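Local coordinates for protein spherulin 3A (Physarum polycephalum, PDB 1HDF) that serves as a structural protein of the beta/gamma-crystallin family, a calcium-loaded dimer whose domain folds from two Greek-key motifs, at residues G13-Y18 with S92-A97; S48-G53 with I71-S76. One frame throughout, in Å; residues are numbered along the deposited sequence.

Both contacts join the two antiparallel sheets of a single beta/gamma-crystallin domain, and their centres lie about 8 Å apart. Strands 15-18 and 49-52 are neighbours in one sheet, tied by backbone pairs such as F16 N to K51 O at 3.0 Å; strands 93-98 and 70-73 both belong to the other sheet, with strand 56-61 between them. Along the chain, interaction 2 is nested within the loop that interaction 1 closes, so 13-18 near the start of the domain meets 92-97 near its end. Each contact also carries one serine ligand of a different calcium ion, linking the sandwich interior to both metal sites, and each reaches the second subunit.

Interaction 1 of 2, residues G13-Y18 with S92-A97; sequences GEVFLY and SSMIVA. With CA (calcium ion), chain D.
Two partners grip S92 OG: the calcium ion (chain D), 2.4 Å away, and N44 ND2, by a hydrogen bond. D45 OD1 and the carbonyl oxygens of K62 and A90 complete the protein share of the site, and three waters the rest. From this loop the chain enters strand 93-97, which runs against strand 15-18 at 154° with 10.1 Å between the axes, a separation that belongs to two facing sheets of a sandwich. Selenomethionine M94 spans the gap. Its CG is anti to the backbone N, and a bend at chi3 (80°) sets CE tip to tip against two side chains, 3.8 Å from L17 CD1 and 3.9 Å from V15 CG1. V15 divides its branches: CG1 meets M94, while V15 and V96 slide past each other, V15 CG2 lying 3.7 Å from V96 CG2. An alanine in place of V15 would remove both branches and probably loosen the packing against M94 and V96. V96 CG1 reaches the carbonyl of G13, whose backbone angles (phi 84°) would press any CB against the preceding carbonyl oxygen and so call for glycine. Cohesion between the two segments is thus apolar, with S92 held by metal coordination at one end.

Interaction 2 of 2, residues S48-G53 with I71-S76; sequences SSVKVG and IRLEES. With CA (calcium ion), chain C.
The apolar part of this contact centres on L73, which sits on 70-73, an outermost strand of its sheet within this chain, and packs across the crystallin beta-sandwich on two valines of the facing sheet. Its CG lies anti to the carbonyl carbon, and CD1 crosses obliquely to V50 CG1 at 3.8 Å. Closer to the backbone, L73 CB packs 3.7 Å from V52 CG2, so the leucine spans both valines.

Hydrogen bonding is left to the backbone where the segments converge. S76 N donates to G53 O over 3.0 Å in a nearly straight bond, 171° at the hydrogen, although the donor stands above the carbonyl plane. The same oxygen receives a CA-H...O contact from E75, and the CA of S76 makes another to V52 O at 3.0 Å. The oxygen end of the E74 carbonyl meets V52 CB, with E74 O 3.6 Å away. The positive phi and psi of S76 (45° and 46°) turn the chain here.

Charge enters at the margin. Within 71-76, E74 OE2 lies 3.2 Å from R72 NE, well out of the guanidinium plane, so this salt bridge rests on charge alone; R72 NH1 is hydrogen-bonded to the carbonyl oxygens of F66 and G68 of the second subunit. E75 OE1 forms its salt bridge with K57.

At the far end, S48 OG binds the calcium ion (chain C) at 2.3 Å, beside ligands from K19, V46 and D89. S48 and S49 both face Y18, forming a classic beta bulge where strand 49-52 begins. That strand lies between strands 15-18 and 77-79 in its sheet, whereas strand 70-73 borders 56-61 in the other, whose A58 packs on both V52 and L73.

Interaction 1 of 2, residues G13-Y18 with S92-A97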
loop_
_atom_site.group_PDB
_atom_site.type_symbol
_atom_site.label_atom_id
_atom_site.label_comp_id
_atom_site.label_asym_id
_atom_site.label_seq_id
_atom_site.Cartn_x
_atom_site.Cartn_y
_atom_site.Cartn_z
ATOM N N GLY A 13 12.979 6.547 1.796
ATOM C CA GLY A 13 11.879 5.737 2.289
ATOM C C GLY A 13 12.176 4.984 3.575
ATOM O O GLY A 13 11.355 4.195 4.042
ATOM N N GLU A 14 13.353 5.215 4.148
ATOM C CA GLU A 14 13.713 4.544 5.392
ATOM C C GLU A 14 13.879 5.529 6.529
ATOM O O GLU A 14 14.339 6.655 6.337
ATOM C CB GLU A 14 15.024 3.781 5.259
ATOM C CG GLU A 14 15.144 2.902 4.047
ATOM C CD GLU A 14 16.464 2.158 4.035
ATOM O OE1 GLU A 14 17.517 2.787 4.293
ATOM O OE2 GLU A 14 16.449 0.940 3.768
ATOM N N VAL A 15 13.505 5.084 7.719
ATOM C CA VAL A 15 13.633 5.893 8.913
ATOM C C VAL A 15 14.215 4.988 9.983
ATOM O O VAL A 15 13.708 3.892 10.217
ATOM C CB VAL A 15 12.269 6.427 9.389
ATOM C CG1 VAL A 15 12.449 7.187 10.703
ATOM C CG2 VAL A 15 11.671 7.341 8.329
ATOM N N PHE A 16 15.293 5.440 10.611
ATOM C CA PHE A 16 15.941 4.665 11.655
ATOM C C PHE A 16 15.523 5.215 13.001
ATOM O O PHE A 16 15.692 6.401 13.265
ATOM C CB PHE A 16 17.468 4.751 11.539
ATOM C CG PHE A 16 18.042 4.041 10.345
ATOM C CD1 PHE A 16 17.269 3.150 9.593
ATOM C CD2 PHE A 16 19.377 4.242 9.983
ATOM C CE1 PHE A 16 17.824 2.468 8.492
ATOM C CE2 PHE A 16 19.940 3.571 8.890
ATOM C CZ PHE A 16 19.162 2.680 8.142
ATOM N N LEU A 17 14.972 4.344 13.842
ATOM C CA LEU A 17 14.527 4.717 15.177
ATOM C C LEU A 17 15.487 4.085 16.187
ATOM O O LEU A 17 15.746 2.887 16.131
ATOM C CB LEU A 17 13.097 4.216 15.412
ATOM C CG LEU A 17 12.036 4.728 14.425
ATOM C CD1 LEU A 17 10.669 4.135 14.764
ATOM C CD2 LEU A 17 11.990 6.266 14.463
ATOM N N TYR A 18 16.018 4.894 17.097
ATOM C CA TYR A 18 16.953 4.398 18.100
ATOM C C TYR A 18 16.386 4.547 19.502
ATOM O O TYR A 18 15.772 5.563 19.829
ATOM C CB TYR A 18 18.278 5.152 18.006
ATOM C CG TYR A 18 18.895 5.150 16.629
ATOM C CD1 TYR A 18 18.412 5.990 15.627
ATOM C CD2 TYR A 18 19.963 4.304 16.327
ATOM C CE1 TYR A 18 18.981 5.989 14.353
ATOM C CE2 TYR A 18 20.536 4.293 15.064
ATOM C CZ TYR A 18 20.040 5.134 14.079
ATOM O OH TYR A 18 20.587 5.096 12.816
ATOM N N SER A 92 4.106 6.520 19.362
ATOM C CA SER A 92 3.328 5.293 19.293
ATOM C C SER A 92 2.808 4.955 17.900
ATOM O O SER A 92 2.124 3.952 17.719
ATOM C CB SER A 92 2.169 5.366 20.284
ATOM O OG SER A 92 2.647 5.564 21.609
ATOM N N SER A 93 3.124 5.802 16.924
ATOM C CA SER A 93 2.730 5.576 15.534
ATOM C C SER A 93 3.564 6.507 14.656
ATOM O O SER A 93 4.129 7.488 15.137
ATOM C CB SER A 93 1.222 5.817 15.316
ATOM O OG SER A 93 0.835 7.154 15.565
HETATM N N MSE A 94 3.649 6.199 13.370
HETATM C CA MSE A 94 4.447 7.017 12.486
HETATM C C MSE A 94 4.091 6.782 11.027
HETATM O O MSE A 94 3.711 5.680 10.647
HETATM C CB MSE A 94 5.933 6.715 12.731
HETATM C CG MSE A 94 6.903 7.431 11.805
HETATM SE SE MSE A 94 8.770 7.205 12.317
HETATM C CE MSE A 94 9.064 5.452 11.580
ATOM N N ILE A 95 4.200 7.842 10.231
ATOM C CA ILE A 95 3.935 7.798 8.795
ATOM C C ILE A 95 5.230 8.143 8.062
ATOM O O ILE A 95 5.880 9.151 8.366
ATOM C CB ILE A 95 2.851 8.831 8.372
ATOM C CG1 ILE A 95 1.471 8.373 8.849
ATOM C CG2 ILE A 95 2.841 8.985 6.862
ATOM C CD1 ILE A 95 0.360 9.361 8.573
ATOM N N VAL A 96 5.615 7.296 7.117
ATOM C CA VAL A 96 6.821 7.532 6.332
ATOM C C VAL A 96 6.362 7.729 4.896
ATOM O O VAL A 96 5.806 6.813 4.286
ATOM C CB VAL A 96 7.793 6.332 6.392
ATOM C CG1 VAL A 96 9.022 6.627 5.550
ATOM C CG2 VAL A 96 8.193 6.045 7.840
ATOM N N ALA A 97 6.580 8.927 4.364
ATOM C CA ALA A 97 6.160 9.238 3.004
ATOM C C ALA A 97 7.310 9.754 2.153
ATOM O O ALA A 97 8.143 10.534 2.618
ATOM C CB ALA A 97 5.029 10.260 3.036
HETATM CA CA CA D . 2.769 7.077 23.431
HETATM O O HOH W 1 0.106 7.155 24.052
HETATM O O HOH W 2 1.539 5.202 24.815
HETATM O O HOH W 3 2.861 8.782 25.624
#

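Interaction 2 of 2, residues S48-G53 with I71-S76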
loop_
_atom_site.group_PDB
_atom_site.type_symbol
_atom_site.label_atom_id
_atom_site.label_comp_id
_atom_site.label_asym_id
_atom_site.label_seq_id
_atom_site.Cartn_x
_atom_site.Cartn_y
_atom_site.Cartn_z
ATOM N N SER A 48 14.274 7.553 21.239
ATOM C CA SER A 48 14.906 8.767 21.729
ATOM C C SER A 48 15.631 9.590 20.667
ATOM O O SER A 48 15.843 10.781 20.864
ATOM C CB SER A 48 15.860 8.415 22.867
ATOM O OG SER A 48 15.131 7.840 23.940
ATOM N N SER A 49 16.020 8.953 19.561
ATOM C CA SER A 49 16.700 9.641 18.458
ATOM C C SER A 49 16.200 9.103 17.111
ATOM O O SER A 49 15.755 7.958 17.015
ATOM C CB SER A 49 18.225 9.485 18.560
ATOM O OG SER A 49 18.628 8.135 18.433
ATOM N N VAL A 50 16.281 9.930 16.070
ATOM C CA VAL A 50 15.786 9.536 14.752
ATOM C C VAL A 50 16.628 10.022 13.567
ATOM O O VAL A 50 17.306 11.039 13.648
ATOM C CB VAL A 50 14.338 10.065 14.541
ATOM C CG1 VAL A 50 13.768 9.553 13.218
ATOM C CG2 VAL A 50 13.460 9.657 15.707
ATOM N N LYS A 51 16.557 9.280 12.465
ATOM C CA LYS A 51 17.247 9.623 11.232
ATOM C C LYS A 51 16.271 9.397 10.081
ATOM O O LYS A 51 15.679 8.322 9.965
ATOM C CB LYS A 51 18.479 8.743 11.027
ATOM C CG LYS A 51 19.669 9.089 11.893
ATOM C CD LYS A 51 20.837 8.188 11.543
ATOM C CE LYS A 51 22.146 8.682 12.159
ATOM N NZ LYS A 51 23.288 7.772 11.819
ATOM N N VAL A 52 16.100 10.404 9.233
ATOM C CA VAL A 52 15.191 10.289 8.095
ATOM C C VAL A 52 15.986 10.363 6.793
ATOM O O VAL A 52 16.822 11.259 6.602
ATOM C CB VAL A 52 14.111 11.405 8.109
ATOM C CG1 VAL A 52 13.030 11.093 7.075
ATOM C CG2 VAL A 52 13.486 11.522 9.496
ATOM N N GLY A 53 15.718 9.415 5.897
ATOM C CA GLY A 53 16.435 9.364 4.637
ATOM C C GLY A 53 16.101 10.463 3.648
ATOM O O GLY A 53 15.195 11.264 3.884
ATOM N N ILE A 71 4.876 15.768 15.072
ATOM C CA ILE A 71 5.714 16.715 14.345
ATOM C C ILE A 71 6.201 16.103 13.037
ATOM O O ILE A 71 6.297 14.878 12.901
ATOM C CB ILE A 71 6.971 17.143 15.146
ATOM C CG1 ILE A 71 7.871 15.933 15.396
ATOM C CG2 ILE A 71 6.559 17.831 16.456
ATOM C CD1 ILE A 71 9.261 16.293 15.884
ATOM N N ARG A 72 6.510 16.968 12.080
ATOM C CA ARG A 72 7.013 16.531 10.792
ATOM C C ARG A 72 8.540 16.519 10.784
ATOM O O ARG A 72 9.180 17.469 11.248
ATOM C CB ARG A 72 6.504 17.467 9.693
ATOM C CG ARG A 72 7.218 17.309 8.359
ATOM C CD ARG A 72 6.640 18.269 7.328
ATOM N NE ARG A 72 6.661 19.643 7.816
ATOM C CZ ARG A 72 5.933 20.626 7.304
ATOM N NH1 ARG A 72 5.124 20.386 6.278
ATOM N NH2 ARG A 72 5.999 21.844 7.827
ATOM N N LEU A 73 9.127 15.440 10.273
ATOM C CA LEU A 73 10.583 15.352 10.183
ATOM C C LEU A 73 10.962 15.462 8.712
ATOM O O LEU A 73 10.430 14.741 7.872
ATOM C CB LEU A 73 11.099 14.040 10.790
ATOM C CG LEU A 73 10.880 13.920 12.303
ATOM C CD1 LEU A 73 11.654 12.716 12.834
ATOM C CD2 LEU A 73 11.336 15.215 13.014
ATOM N N GLU A 74 11.870 16.382 8.415
ATOM C CA GLU A 74 12.318 16.646 7.051
ATOM C C GLU A 74 13.287 15.600 6.513
ATOM O O GLU A 74 13.972 14.927 7.274
ATOM C CB GLU A 74 13.004 18.015 7.002
ATOM C CG GLU A 74 12.138 19.159 7.482
ATOM C CD GLU A 74 10.923 19.347 6.606
ATOM O OE1 GLU A 74 11.075 19.326 5.377
ATOM O OE2 GLU A 74 9.811 19.524 7.125
ATOM N N GLU A 75 13.352 15.484 5.192
ATOM C CA GLU A 75 14.259 14.539 4.550
ATOM C C GLU A 75 15.684 14.773 5.023
ATOM O O GLU A 75 16.045 15.888 5.395
ATOM C CB GLU A 75 14.216 14.705 3.028
ATOM C CG GLU A 75 14.480 16.129 2.554
ATOM C CD GLU A 75 13.205 16.956 2.424
ATOM O OE1 GLU A 75 12.269 16.734 3.216
ATOM O OE2 GLU A 75 13.145 17.836 1.536
ATOM N N SER A 76 16.484 13.713 4.998
ATOM C CA SER A 76 17.890 13.769 5.386
ATOM C C SER A 76 18.110 14.548 6.675
ATOM O O SER A 76 19.007 15.386 6.761
ATOM C CB SER A 76 18.713 14.403 4.257
ATOM O OG SER A 76 18.496 13.746 3.016
HETATM CA CA CA C . 14.476 5.889 24.936
HETATM O O HOH W 4 13.933 3.967 26.419
HETATM O O HOH W 5 15.695 6.900 27.041
#